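Side-chain contacts in VIN1 (Oscarella pearsei, PDB 6BFI), which probably binds actin filaments, as a vinculin homolog, and may play a role in cell-cell adhesion: residues A[330-333]-A[334-337]; A[488-491]-A[492-496]; A[689-692]-A[693-697]. One frame throughout, in Å; residues are numbered along the deposited sequence.

In the fold
The chain is mostly helical, with no strand, and all three interactions are contacts along single helices. Interaction 1 lies near the C-terminal end of helix 312-338, at the surface. Interaction 2 takes in the end of helix 466-493 and the turn into helix 496-519. Interaction 3 is the N-terminal start of helix 690-710. They follow one another along the chain and do not touch. Centre to centre, interactions 1 and 2 are about 40 Å apart, 1 and 3 about 39 Å, and 2 and 3 about 33 Å. Interaction 2 lies nearest the centre of the chain, about 15 Å from it. Helix 344-375 is a shared neighbour: it packs on both interaction 1 and interaction 2.

Interaction 1: residues A[330-333]-A[334-337]; sequences KELE and ELQA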
# COMPACT_ATOMS: atom_id res chain seq x y z
N LYS A 330 31.18 13.85 -17.52
CA LYS A 330 32.62 13.98 -17.70
C LYS A 330 33.01 15.41 -18.01
O LYS A 330 34.01 15.92 -17.49
CB LYS A 330 33.09 13.03 -18.80
CG LYS A 330 32.77 11.57 -18.53
CD LYS A 330 32.63 10.78 -19.81
CE LYS A 330 32.06 9.39 -19.55
NZ LYS A 330 31.76 8.66 -20.81
N GLU A 331 32.22 16.09 -18.86
CA GLU A 331 32.50 17.49 -19.17
C GLU A 331 32.39 18.37 -17.94
O GLU A 331 33.22 19.27 -17.72
CB GLU A 331 31.56 17.97 -20.28
CG GLU A 331 31.81 17.32 -21.63
CD GLU A 331 30.81 17.74 -22.69
OE1 GLU A 331 29.60 17.58 -22.46
OE2 GLU A 331 31.24 18.24 -23.75
N LEU A 332 31.37 18.14 -17.11
CA LEU A 332 31.21 18.92 -15.89
C LEU A 332 32.37 18.69 -14.93
O LEU A 332 32.86 19.64 -14.29
CB LEU A 332 29.89 18.59 -15.21
CG LEU A 332 28.66 19.33 -15.73
CD1 LEU A 332 27.40 18.81 -15.05
CD2 LEU A 332 28.81 20.83 -15.50
N GLU A 333 32.83 17.44 -14.80
CA GLU A 333 33.95 17.16 -13.91
C GLU A 333 35.25 17.76 -14.43
O GLU A 333 36.08 18.21 -13.63
CB GLU A 333 34.08 15.65 -13.70
CG GLU A 333 33.21 15.13 -12.57
CD GLU A 333 32.97 13.63 -12.66
OE1 GLU A 333 33.12 13.06 -13.76
OE2 GLU A 333 32.61 13.03 -11.62
N GLU A 334 35.43 17.80 -15.75
CA GLU A 334 36.61 18.48 -16.29
C GLU A 334 36.53 19.98 -16.08
O GLU A 334 37.56 20.64 -15.85
CB GLU A 334 36.78 18.15 -17.78
CG GLU A 334 37.11 16.70 -18.06
CD GLU A 334 37.62 16.48 -19.47
OE1 GLU A 334 38.15 17.44 -20.06
OE2 GLU A 334 37.49 15.34 -19.97
N LEU A 335 35.33 20.55 -16.16
CA LEU A 335 35.16 21.97 -15.83
C LEU A 335 35.51 22.24 -14.37
O LEU A 335 36.24 23.18 -14.06
CB LEU A 335 33.72 22.41 -16.12
CG LEU A 335 33.39 22.87 -17.54
CD1 LEU A 335 31.92 23.22 -17.64
CD2 LEU A 335 34.26 24.05 -17.93
N GLN A 336 34.99 21.41 -13.47
CA GLN A 336 35.24 21.60 -12.04
C GLN A 336 36.71 21.41 -11.70
O GLN A 336 37.23 22.08 -10.80
CB GLN A 336 34.37 20.64 -11.23
CG GLN A 336 34.41 20.86 -9.73
CD GLN A 336 33.46 19.94 -8.99
OE1 GLN A 336 32.67 19.22 -9.61
NE2 GLN A 336 33.51 19.97 -7.66
N ALA A 337 37.40 20.51 -12.41
CA ALA A 337 38.83 20.33 -12.18
C ALA A 337 39.63 21.56 -12.58
O ALA A 337 40.66 21.86 -11.96
CB ALA A 337 39.33 19.09 -12.92
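The flat peptide groups of Lys330 to Glu333 each offer their carbonyl to the NH four residues on. Glu334 N lies 2.9 Å from Lys330 O and is tilted 23° from that carbonyl plane. Ala337 N stands further from the plane of its acceptor, Glu333 O, with a tilt of 29°. Leu335 N to Glu331 O and Gln336 N to Leu332 O repeat the pattern, so four bonds run through this stretch of helix.

Side-chain carbons close in on the same oxygens. Glu334 CG is 3.2 Å from Lys330 O. Its first torsion (chi1 -67°) sets CG beside its own backbone N, which brings it close to Lys330 O, and the extended chain then carries the carboxylate onward. Leu335 CB is 3.4 Å from Leu332 O, and its CG is 3.6 Å from Glu331 O. Ala337 CB is 3.4 Å from Glu333 O. The apolar contact is light: Leu332 CD2 and Leu335 CD1 are 4.5 Å apart.

The carboxylate of Glu333 belongs to another pairing, a salt bridge from OE1 to Arg296. Its charge is thus met away from this stretch.

Leu332 also touches Ile287 in a loop, and Leu335 touches Leu340 just beyond helix 312-338. Leu332 and Leu335, with Glu331 beside them, touch Leu349 of helix 344-375; Glu331 and Glu334 remain exposed.

Interaction 2: residues A[488-491]-A[492-496]; sequences RSVD and GVIDS
Val490 and Ile494 make the tight part of this contact. Ile494 N donates to Val490 O at 2.9 Å, nearly straight (160°). Val493 N donates to Ser489 O at 3.0 Å (147°) and makes a weak bond to Val490 O at 3.2 Å. Ile494 CG1 lies 3.5 Å from Val490 O, because its chi1 of -84° sets it beside the backbone N. Ile494 CG1 is 4.3 Å from Val490 CG1. Both side chains are buried against Val372 of helix 344-375, and Ala421 and Val424 of helix 399-427 add cover.

Arg488 is the open side. It is exposed, and its side chain starts away from 492-496, while its carbonyl accepts from Gly492 N. Ser489 bonds instead to Glu441, and Asp491 forms a salt bridge with Arg540.

The helix ends at Val493; Ile494 is the first residue to leave helical angles. Asp495 caps the next helix through a weak bond to Leu497 N. A water in the turn lies 3.0 Å from Asp491 O and 2.6 Å from Ile494 O. It can donate to either, but more acceptors surround it than it has protons. The chemistry implies that water serves carbonyls at the helix end, while Arg540 probably offsets the charge of buried Asp491.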
# COMPACT_ATOMS: atom_id res chain seq x y z
N ARG A 488 -5.73 -3.61 -14.16
CA ARG A 488 -6.25 -2.32 -13.71
C ARG A 488 -5.23 -1.57 -12.87
O ARG A 488 -5.07 -0.36 -13.01
CB ARG A 488 -7.55 -2.51 -12.92
CG ARG A 488 -8.81 -2.41 -13.76
CD ARG A 488 -10.02 -2.16 -12.87
NE ARG A 488 -10.11 -3.13 -11.78
CZ ARG A 488 -10.75 -4.29 -11.85
NH1 ARG A 488 -11.37 -4.64 -12.98
NH2 ARG A 488 -10.78 -5.11 -10.81
N SER A 489 -4.53 -2.28 -11.98
CA SER A 489 -3.49 -1.61 -11.19
C SER A 489 -2.36 -1.11 -12.08
O SER A 489 -1.89 0.03 -11.93
CB SER A 489 -2.96 -2.56 -10.12
OG SER A 489 -3.99 -2.97 -9.24
N VAL A 490 -1.91 -1.95 -13.02
CA VAL A 490 -0.84 -1.56 -13.93
C VAL A 490 -1.24 -0.31 -14.71
O VAL A 490 -0.46 0.65 -14.82
CB VAL A 490 -0.48 -2.73 -14.86
CG1 VAL A 490 0.34 -2.23 -16.03
CG2 VAL A 490 0.30 -3.78 -14.09
N ASP A 491 -2.46 -0.30 -15.25
CA ASP A 491 -2.94 0.89 -15.95
C ASP A 491 -3.04 2.09 -15.02
O ASP A 491 -2.87 3.23 -15.46
CB ASP A 491 -4.29 0.61 -16.61
CG ASP A 491 -4.22 -0.47 -17.68
OD1 ASP A 491 -3.10 -0.75 -18.16
OD2 ASP A 491 -5.27 -1.02 -18.04
N GLY A 492 -3.32 1.85 -13.74
CA GLY A 492 -3.38 2.95 -12.79
C GLY A 492 -2.02 3.60 -12.56
O GLY A 492 -1.93 4.82 -12.42
N VAL A 493 -0.96 2.80 -12.53
CA VAL A 493 0.37 3.36 -12.31
C VAL A 493 0.91 4.00 -13.59
O VAL A 493 1.50 5.09 -13.55
CB VAL A 493 1.33 2.28 -11.78
CG1 VAL A 493 2.75 2.82 -11.70
CG2 VAL A 493 0.86 1.78 -10.43
N ILE A 494 0.71 3.34 -14.73
CA ILE A 494 1.35 3.76 -15.98
C ILE A 494 0.88 5.15 -16.39
O ILE A 494 -0.29 5.52 -16.19
CB ILE A 494 1.08 2.71 -17.07
CG1 ILE A 494 2.10 1.58 -16.98
CG2 ILE A 494 1.07 3.33 -18.46
CD1 ILE A 494 3.53 2.06 -17.05
N ASP A 495 1.81 5.93 -16.94
CA ASP A 495 1.47 7.22 -17.53
C ASP A 495 0.57 7.01 -18.74
O ASP A 495 0.97 6.41 -19.74
CB ASP A 495 2.74 7.97 -17.93
CG ASP A 495 2.50 9.44 -18.22
OD1 ASP A 495 1.33 9.84 -18.41
OD2 ASP A 495 3.49 10.21 -18.25
N SER A 496 -0.66 7.53 -18.65
CA SER A 496 -1.67 7.18 -19.65
C SER A 496 -1.42 7.87 -20.98
O SER A 496 -1.68 7.29 -22.04
CB SER A 496 -3.06 7.52 -19.11
OG SER A 496 -3.37 6.72 -17.98
O HOH W 1 -2.55 6.17 -15.18

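Interaction 3: residues A[689-692]-A[693-697]; sequences NDLI and SLVKQ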
# COMPACT_ATOMS: atom_id res chain seq x y z
N ASN A 689 1.80 28.88 3.01
CA ASN A 689 1.75 27.43 3.20
C ASN A 689 1.76 27.15 4.70
O ASN A 689 2.82 27.15 5.33
CB ASN A 689 2.93 26.76 2.50
CG ASN A 689 2.79 25.25 2.43
OD1 ASN A 689 2.04 24.65 3.21
ND2 ASN A 689 3.51 24.63 1.51
N ASP A 690 0.58 26.91 5.26
CA ASP A 690 0.46 26.61 6.68
C ASP A 690 0.89 25.19 7.02
O ASP A 690 1.26 24.93 8.17
CB ASP A 690 -0.97 26.86 7.15
CG ASP A 690 -1.44 28.28 6.89
OD1 ASP A 690 -0.60 29.20 6.93
OD2 ASP A 690 -2.65 28.47 6.63
N LEU A 691 0.85 24.27 6.05
CA LEU A 691 1.24 22.89 6.31
C LEU A 691 2.71 22.81 6.72
O LEU A 691 3.06 22.13 7.69
CB LEU A 691 0.98 22.03 5.07
CG LEU A 691 1.11 20.51 5.19
CD1 LEU A 691 0.10 19.82 4.30
CD2 LEU A 691 2.52 20.03 4.85
N ILE A 692 3.58 23.51 5.99
CA ILE A 692 5.00 23.54 6.33
C ILE A 692 5.20 24.13 7.72
O ILE A 692 6.06 23.68 8.48
CB ILE A 692 5.78 24.32 5.26
CG1 ILE A 692 5.66 23.62 3.90
CG2 ILE A 692 7.24 24.47 5.65
CD1 ILE A 692 6.11 22.17 3.92
N SER A 693 4.39 25.13 8.08
CA SER A 693 4.49 25.73 9.41
C SER A 693 4.14 24.72 10.49
O SER A 693 4.88 24.55 11.47
CB SER A 693 3.58 26.95 9.49
OG SER A 693 3.73 27.78 8.35
N LEU A 694 3.00 24.04 10.34
CA LEU A 694 2.59 23.03 11.32
C LEU A 694 3.63 21.93 11.44
O LEU A 694 3.91 21.45 12.54
CB LEU A 694 1.23 22.44 10.93
CG LEU A 694 0.05 23.38 10.73
CD1 LEU A 694 -1.24 22.59 10.57
CD2 LEU A 694 -0.06 24.38 11.87
N VAL A 695 4.21 21.52 10.31
CA VAL A 695 5.16 20.41 10.34
C VAL A 695 6.46 20.83 11.01
O VAL A 695 7.04 20.07 11.81
CB VAL A 695 5.40 19.88 8.92
CG1 VAL A 695 6.52 18.89 8.93
CG2 VAL A 695 4.13 19.22 8.39
N LYS A 696 6.96 22.03 10.71
CA LYS A 696 8.16 22.52 11.37
C LYS A 696 7.94 22.65 12.87
O LYS A 696 8.78 22.21 13.67
CB LYS A 696 8.58 23.87 10.77
CG LYS A 696 9.64 23.76 9.69
CD LYS A 696 10.02 25.14 9.17
CE LYS A 696 11.19 25.08 8.21
NZ LYS A 696 11.54 26.42 7.66
N GLN A 697 6.81 23.24 13.27
CA GLN A 697 6.50 23.34 14.70
C GLN A 697 6.45 21.96 15.35
O GLN A 697 6.96 21.77 16.46
CB GLN A 697 5.16 24.07 14.88
CG GLN A 697 4.78 24.35 16.32
CD GLN A 697 5.41 25.63 16.86
OE1 GLN A 697 6.48 26.05 16.42
NE2 GLN A 697 4.75 26.25 17.83
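Leu691 and Val695, one helical turn apart, form the apolar part of the contact. The two side chains lie side by side and point the same way, with Leu691 CD2 4.0 Å from Val695 CG2. Val695 CG2 lies 3.2 Å from Leu691 O. A chi1 of 171° leaves CG1 of Val695 opposite its backbone N and puts CG2 beside it, close to the carbonyl oxygen of Leu691. Leu694 does likewise with CG, 3.2 Å from Asp690 O.

Backbone hydrogen bonds tie the two halves together. Leu694 N donates to Asp690 O at 2.9 Å with an angle of 168°. Val695 N to Leu691 O and Lys696 N to Ile692 O continue the helical series.

Capping bonds close the start of the helix. Asn689 OD1 takes weak bonds from Leu691 N at 3.1 Å and from Ile692 N at 3.4 Å. The second is the straighter. One oxygen thus serves two amide groups of the first turn.

Ser693 OG stands 3.2 Å from Asn689 O, but whether it donates there is unsettled. Its OG is hydrogen-bonded to Glu686, which competes for the proton. Lys696 stretches out along an extended chain to a salt bridge with Asp682, at the end of helix 669-682.

Val695 also packs between helices 669-682 and 786-817, touching Val677 and Ala681 on the first and Val807 and Ile811 on the second. Leu691 meets Leu739 and Ile743 of helix 718-745. The arrangement is an asparagine N-cap, with weak bonds, here opening a helix of a helical bundle, the architecture of the vinculin/alpha-catenin family.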